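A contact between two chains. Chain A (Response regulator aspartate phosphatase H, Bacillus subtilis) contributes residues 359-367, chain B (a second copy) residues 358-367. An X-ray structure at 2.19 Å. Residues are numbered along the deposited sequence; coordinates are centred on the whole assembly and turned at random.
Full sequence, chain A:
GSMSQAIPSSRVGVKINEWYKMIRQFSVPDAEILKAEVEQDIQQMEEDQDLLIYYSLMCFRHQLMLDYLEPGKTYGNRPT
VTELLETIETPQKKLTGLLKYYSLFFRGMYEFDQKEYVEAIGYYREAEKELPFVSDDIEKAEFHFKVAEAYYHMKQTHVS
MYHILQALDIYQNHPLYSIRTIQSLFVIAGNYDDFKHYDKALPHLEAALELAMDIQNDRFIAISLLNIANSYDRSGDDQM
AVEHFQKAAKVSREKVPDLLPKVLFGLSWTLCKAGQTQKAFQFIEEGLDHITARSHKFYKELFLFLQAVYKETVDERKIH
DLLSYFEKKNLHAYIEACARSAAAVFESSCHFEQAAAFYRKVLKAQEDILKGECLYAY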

# COMPACT_ATOMS: atom_id res chain seq x y z
N TYR A 359 -12.06 -26.85 14.22
CA TYR A 359 -10.96 -25.90 14.41
C TYR A 359 -9.89 -26.10 13.34
O TYR A 359 -9.30 -25.14 12.85
CB TYR A 359 -10.35 -26.05 15.80
CG TYR A 359 -11.12 -25.37 16.91
CD1 TYR A 359 -11.64 -24.10 16.74
CD2 TYR A 359 -11.33 -26.00 18.14
CE1 TYR A 359 -12.35 -23.47 17.74
CE2 TYR A 359 -12.04 -25.38 19.15
CZ TYR A 359 -12.55 -24.12 18.95
OH TYR A 359 -13.25 -23.49 19.95
N ARG A 360 -9.63 -27.35 12.97
CA ARG A 360 -8.66 -27.64 11.91
C ARG A 360 -9.16 -27.14 10.55
O ARG A 360 -8.36 -26.68 9.73
CB ARG A 360 -8.35 -29.14 11.84
CG ARG A 360 -7.57 -29.69 13.03
CD ARG A 360 -6.97 -31.08 12.76
NE ARG A 360 -7.98 -32.07 12.37
CZ ARG A 360 -8.72 -32.76 13.22
NH1 ARG A 360 -8.58 -32.58 14.53
NH2 ARG A 360 -9.62 -33.64 12.78
N LYS A 361 -10.46 -27.23 10.33
CA LYS A 361 -11.06 -26.71 9.11
C LYS A 361 -10.94 -25.19 9.07
O LYS A 361 -10.76 -24.59 8.01
CB LYS A 361 -12.53 -27.11 9.01
CG LYS A 361 -12.79 -28.62 9.00
CD LYS A 361 -14.27 -28.91 8.76
CE LYS A 361 -14.62 -30.35 9.11
NZ LYS A 361 -13.83 -31.34 8.31
N VAL A 362 -11.03 -24.58 10.25
CA VAL A 362 -10.90 -23.13 10.37
C VAL A 362 -9.50 -22.70 9.96
O VAL A 362 -9.34 -21.84 9.09
CB VAL A 362 -11.14 -22.66 11.81
CG1 VAL A 362 -10.81 -21.17 11.93
CG2 VAL A 362 -12.58 -22.93 12.23
N LEU A 363 -8.49 -23.29 10.60
CA LEU A 363 -7.10 -22.93 10.31
C LEU A 363 -6.76 -23.21 8.84
O LEU A 363 -6.04 -22.43 8.21
CB LEU A 363 -6.15 -23.67 11.25
CG LEU A 363 -6.35 -23.39 12.74
CD1 LEU A 363 -5.31 -24.12 13.59
CD2 LEU A 363 -6.32 -21.90 13.03
N LYS A 364 -7.28 -24.31 8.31
CA LYS A 364 -7.08 -24.64 6.90
C LYS A 364 -7.67 -23.56 5.99
O LYS A 364 -7.00 -23.06 5.09
CB LYS A 364 -7.69 -26.01 6.58
CG LYS A 364 -7.51 -26.45 5.14
CD LYS A 364 -6.04 -26.63 4.80
CE LYS A 364 -5.85 -26.95 3.32
NZ LYS A 364 -6.63 -28.14 2.90
N ALA A 365 -8.93 -23.21 6.23
CA ALA A 365 -9.60 -22.19 5.43
C ALA A 365 -8.82 -20.88 5.43
O ALA A 365 -8.71 -20.22 4.40
CB ALA A 365 -11.01 -21.97 5.92
N GLN A 366 -8.28 -20.50 6.58
CA GLN A 366 -7.47 -19.29 6.70
C GLN A 366 -6.28 -19.31 5.75
O GLN A 366 -5.98 -18.32 5.07
CB GLN A 366 -6.99 -19.09 8.14
CG GLN A 366 -8.10 -18.76 9.13
CD GLN A 366 -7.58 -18.59 10.55
OE1 GLN A 366 -6.48 -19.05 10.88
NE2 GLN A 366 -8.37 -17.94 11.39
N GLU A 367 -5.58 -20.44 5.72
CA GLU A 367 -4.42 -20.57 4.84
C GLU A 367 -4.82 -20.61 3.37
O GLU A 367 -4.10 -20.10 2.52
CB GLU A 367 -3.56 -21.79 5.21
CG GLU A 367 -2.80 -21.60 6.52
CD GLU A 367 -1.57 -22.50 6.62
OE1 GLU A 367 -1.05 -22.63 7.75
OE2 GLU A 367 -1.13 -23.05 5.59
N PHE B 358 -6.38 -25.06 23.39
CA PHE B 358 -5.27 -24.40 22.71
C PHE B 358 -5.69 -23.77 21.39
O PHE B 358 -5.19 -22.72 21.02
CB PHE B 358 -4.09 -25.35 22.54
CG PHE B 358 -3.32 -25.58 23.80
CD1 PHE B 358 -3.51 -26.73 24.54
CD2 PHE B 358 -2.43 -24.63 24.27
CE1 PHE B 358 -2.82 -26.94 25.72
CE2 PHE B 358 -1.73 -24.83 25.44
CZ PHE B 358 -1.93 -25.98 26.17
N TYR B 359 -6.63 -24.41 20.70
CA TYR B 359 -7.17 -23.84 19.47
C TYR B 359 -7.82 -22.48 19.75
O TYR B 359 -7.72 -21.55 18.95
CB TYR B 359 -8.18 -24.79 18.82
CG TYR B 359 -7.57 -25.92 18.02
CD1 TYR B 359 -6.50 -25.68 17.17
CD2 TYR B 359 -8.06 -27.21 18.11
CE1 TYR B 359 -5.94 -26.70 16.43
CE2 TYR B 359 -7.51 -28.24 17.38
CZ TYR B 359 -6.45 -27.98 16.54
OH TYR B 359 -5.88 -29.00 15.80
N ARG B 360 -8.50 -22.37 20.90
CA ARG B 360 -9.10 -21.10 21.29
C ARG B 360 -8.04 -20.04 21.58
O ARG B 360 -8.23 -18.86 21.28
CB ARG B 360 -10.03 -21.27 22.50
CG ARG B 360 -11.30 -22.07 22.22
CD ARG B 360 -12.35 -21.92 23.34
NE ARG B 360 -11.84 -22.29 24.66
CZ ARG B 360 -11.80 -23.54 25.12
NH1 ARG B 360 -12.24 -24.54 24.38
NH2 ARG B 360 -11.32 -23.79 26.33
N LYS B 361 -6.92 -20.46 22.16
CA LYS B 361 -5.81 -19.56 22.41
C LYS B 361 -5.21 -19.10 21.09
O LYS B 361 -4.75 -17.96 20.97
CB LYS B 361 -4.73 -20.25 23.26
CG LYS B 361 -5.20 -20.74 24.62
CD LYS B 361 -4.03 -21.29 25.43
CE LYS B 361 -4.51 -22.11 26.62
NZ LYS B 361 -5.36 -21.32 27.55
N VAL B 362 -5.21 -19.99 20.11
CA VAL B 362 -4.70 -19.67 18.78
C VAL B 362 -5.54 -18.57 18.15
O VAL B 362 -5.01 -17.54 17.73
CB VAL B 362 -4.73 -20.88 17.85
CG1 VAL B 362 -4.37 -20.46 16.43
CG2 VAL B 362 -3.78 -21.97 18.35
N LEU B 363 -6.85 -18.80 18.07
CA LEU B 363 -7.76 -17.83 17.46
C LEU B 363 -7.71 -16.49 18.19
O LEU B 363 -7.76 -15.43 17.57
CB LEU B 363 -9.18 -18.38 17.39
CG LEU B 363 -9.35 -19.68 16.59
CD1 LEU B 363 -10.81 -20.11 16.54
CD2 LEU B 363 -8.78 -19.53 15.18
N LYS B 364 -7.61 -16.55 19.52
CA LYS B 364 -7.50 -15.34 20.33
C LYS B 364 -6.23 -14.56 19.98
O LYS B 364 -6.28 -13.36 19.72
CB LYS B 364 -7.51 -15.69 21.82
CG LYS B 364 -7.41 -14.49 22.74
CD LYS B 364 -8.62 -13.58 22.59
CE LYS B 364 -8.46 -12.31 23.41
NZ LYS B 364 -8.22 -12.60 24.85
N ALA B 365 -5.09 -15.26 19.97
CA ALA B 365 -3.82 -14.62 19.64
C ALA B 365 -3.87 -13.93 18.28
O ALA B 365 -3.34 -12.83 18.11
CB ALA B 365 -2.70 -15.63 19.69
N GLN B 366 -4.51 -14.57 17.31
CA GLN B 366 -4.66 -14.00 15.98
C GLN B 366 -5.37 -12.65 16.02
O GLN B 366 -4.95 -11.69 15.36
CB GLN B 366 -5.42 -14.96 15.05
CG GLN B 366 -4.65 -16.22 14.69
CD GLN B 366 -5.45 -17.16 13.80
OE1 GLN B 366 -6.68 -17.05 13.71
NE2 GLN B 366 -4.75 -18.07 13.13
N GLU B 367 -6.46 -12.58 16.78
CA GLU B 367 -7.21 -11.34 16.89
C GLU B 367 -6.44 -10.28 17.67
O GLU B 367 -6.54 -9.09 17.36
CB GLU B 367 -8.60 -11.58 17.51
CG GLU B 367 -9.56 -12.29 16.57
CD GLU B 367 -11.02 -12.05 16.91
OE1 GLU B 367 -11.87 -12.80 16.39
OE2 GLU B 367 -11.32 -11.11 17.67

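The two stretches are helical throughout and run in roughly the same direction: their N-to-C axes diverge by 30° and approach to 11.2 Å. Tyr359, Leu363 and Gln366 each meet their own counterpart, and the contacts between unlike residues occur in reciprocal pairs with matching distances. The CA atoms of Tyr359(A) and Tyr359(B) lie 6.6 Å apart and those of Leu363(A) and Leu363(B) 8.8 Å apart, so the helices splay toward their C-terminal ends. Together the stretches bury 473 Å².

Tyr359(A) gives up the most surface on its side, 101 Å². Its CA-to-CB bond points toward chain B, and with chi1 at -80° (m) the ring lies against Tyr359(B). The CB of Tyr359(A) sits 3.5 Å from CD2 of Tyr359(B) and 3.8 Å from that ring's centroid, 25° off the normal, which places it over the ring face as a CH-pi contact. The reciprocal contact has the same geometry, so each tyrosine covers one face of its partner's ring with its own CB. The rings themselves, with centroids 5.4 Å apart and planes at 43°, meet obliquely. Farther out, CE1 of Tyr359(A) packs 3.9 Å from CD1 of Leu363(B), and its OH reaches to 3.3 Å from CG of Arg360(B). That last approach is to a carbon; the hydroxyl finds its hydrogen bonding elsewhere in the structure.

The CA-to-CB bond of Arg360(A) points sideways, and the aliphatic part of the side chain makes the contact, with CG 3.3 Å from OH of Tyr359(B). Lys361(A) is out of reach. Val362(A) adds a modest apolar contact, its CG1 4.2 Å from CD2 of Leu363(B).

Leu363(A), in the mt rotamer, is a knob seated among Tyr359(B), Val362(B), Leu363(B) and Gln366(B). Its CD1 lies 3.9 Å from CE1 of Tyr359(B), while its CD2 lies 4.0 Å from CD2 of Leu363(B) and 4.1 Å from NE2 of Gln366(B). The equivalent knob from chain B makes the packing mutual.

One turn on, past Lys364(A) and Ala365(A), which make no contact, Gln366(A) supplies the polar element. Its NE2 donates to OE1 of Gln366(B) at 3.0 Å, and NE2 of Gln366(B) donates to OE1 of Gln366(A) at 3.0 Å, both with N-H...O angles of 149°. An amide carries both a donor and an acceptor, so two identical side chains can satisfy each other in this reciprocal way. The pairing also brings OE1 of Gln366(A) within 3.5 Å of OE1 of Gln366(B), two acceptors that do not bond. Glu367(A) lies beyond the contact.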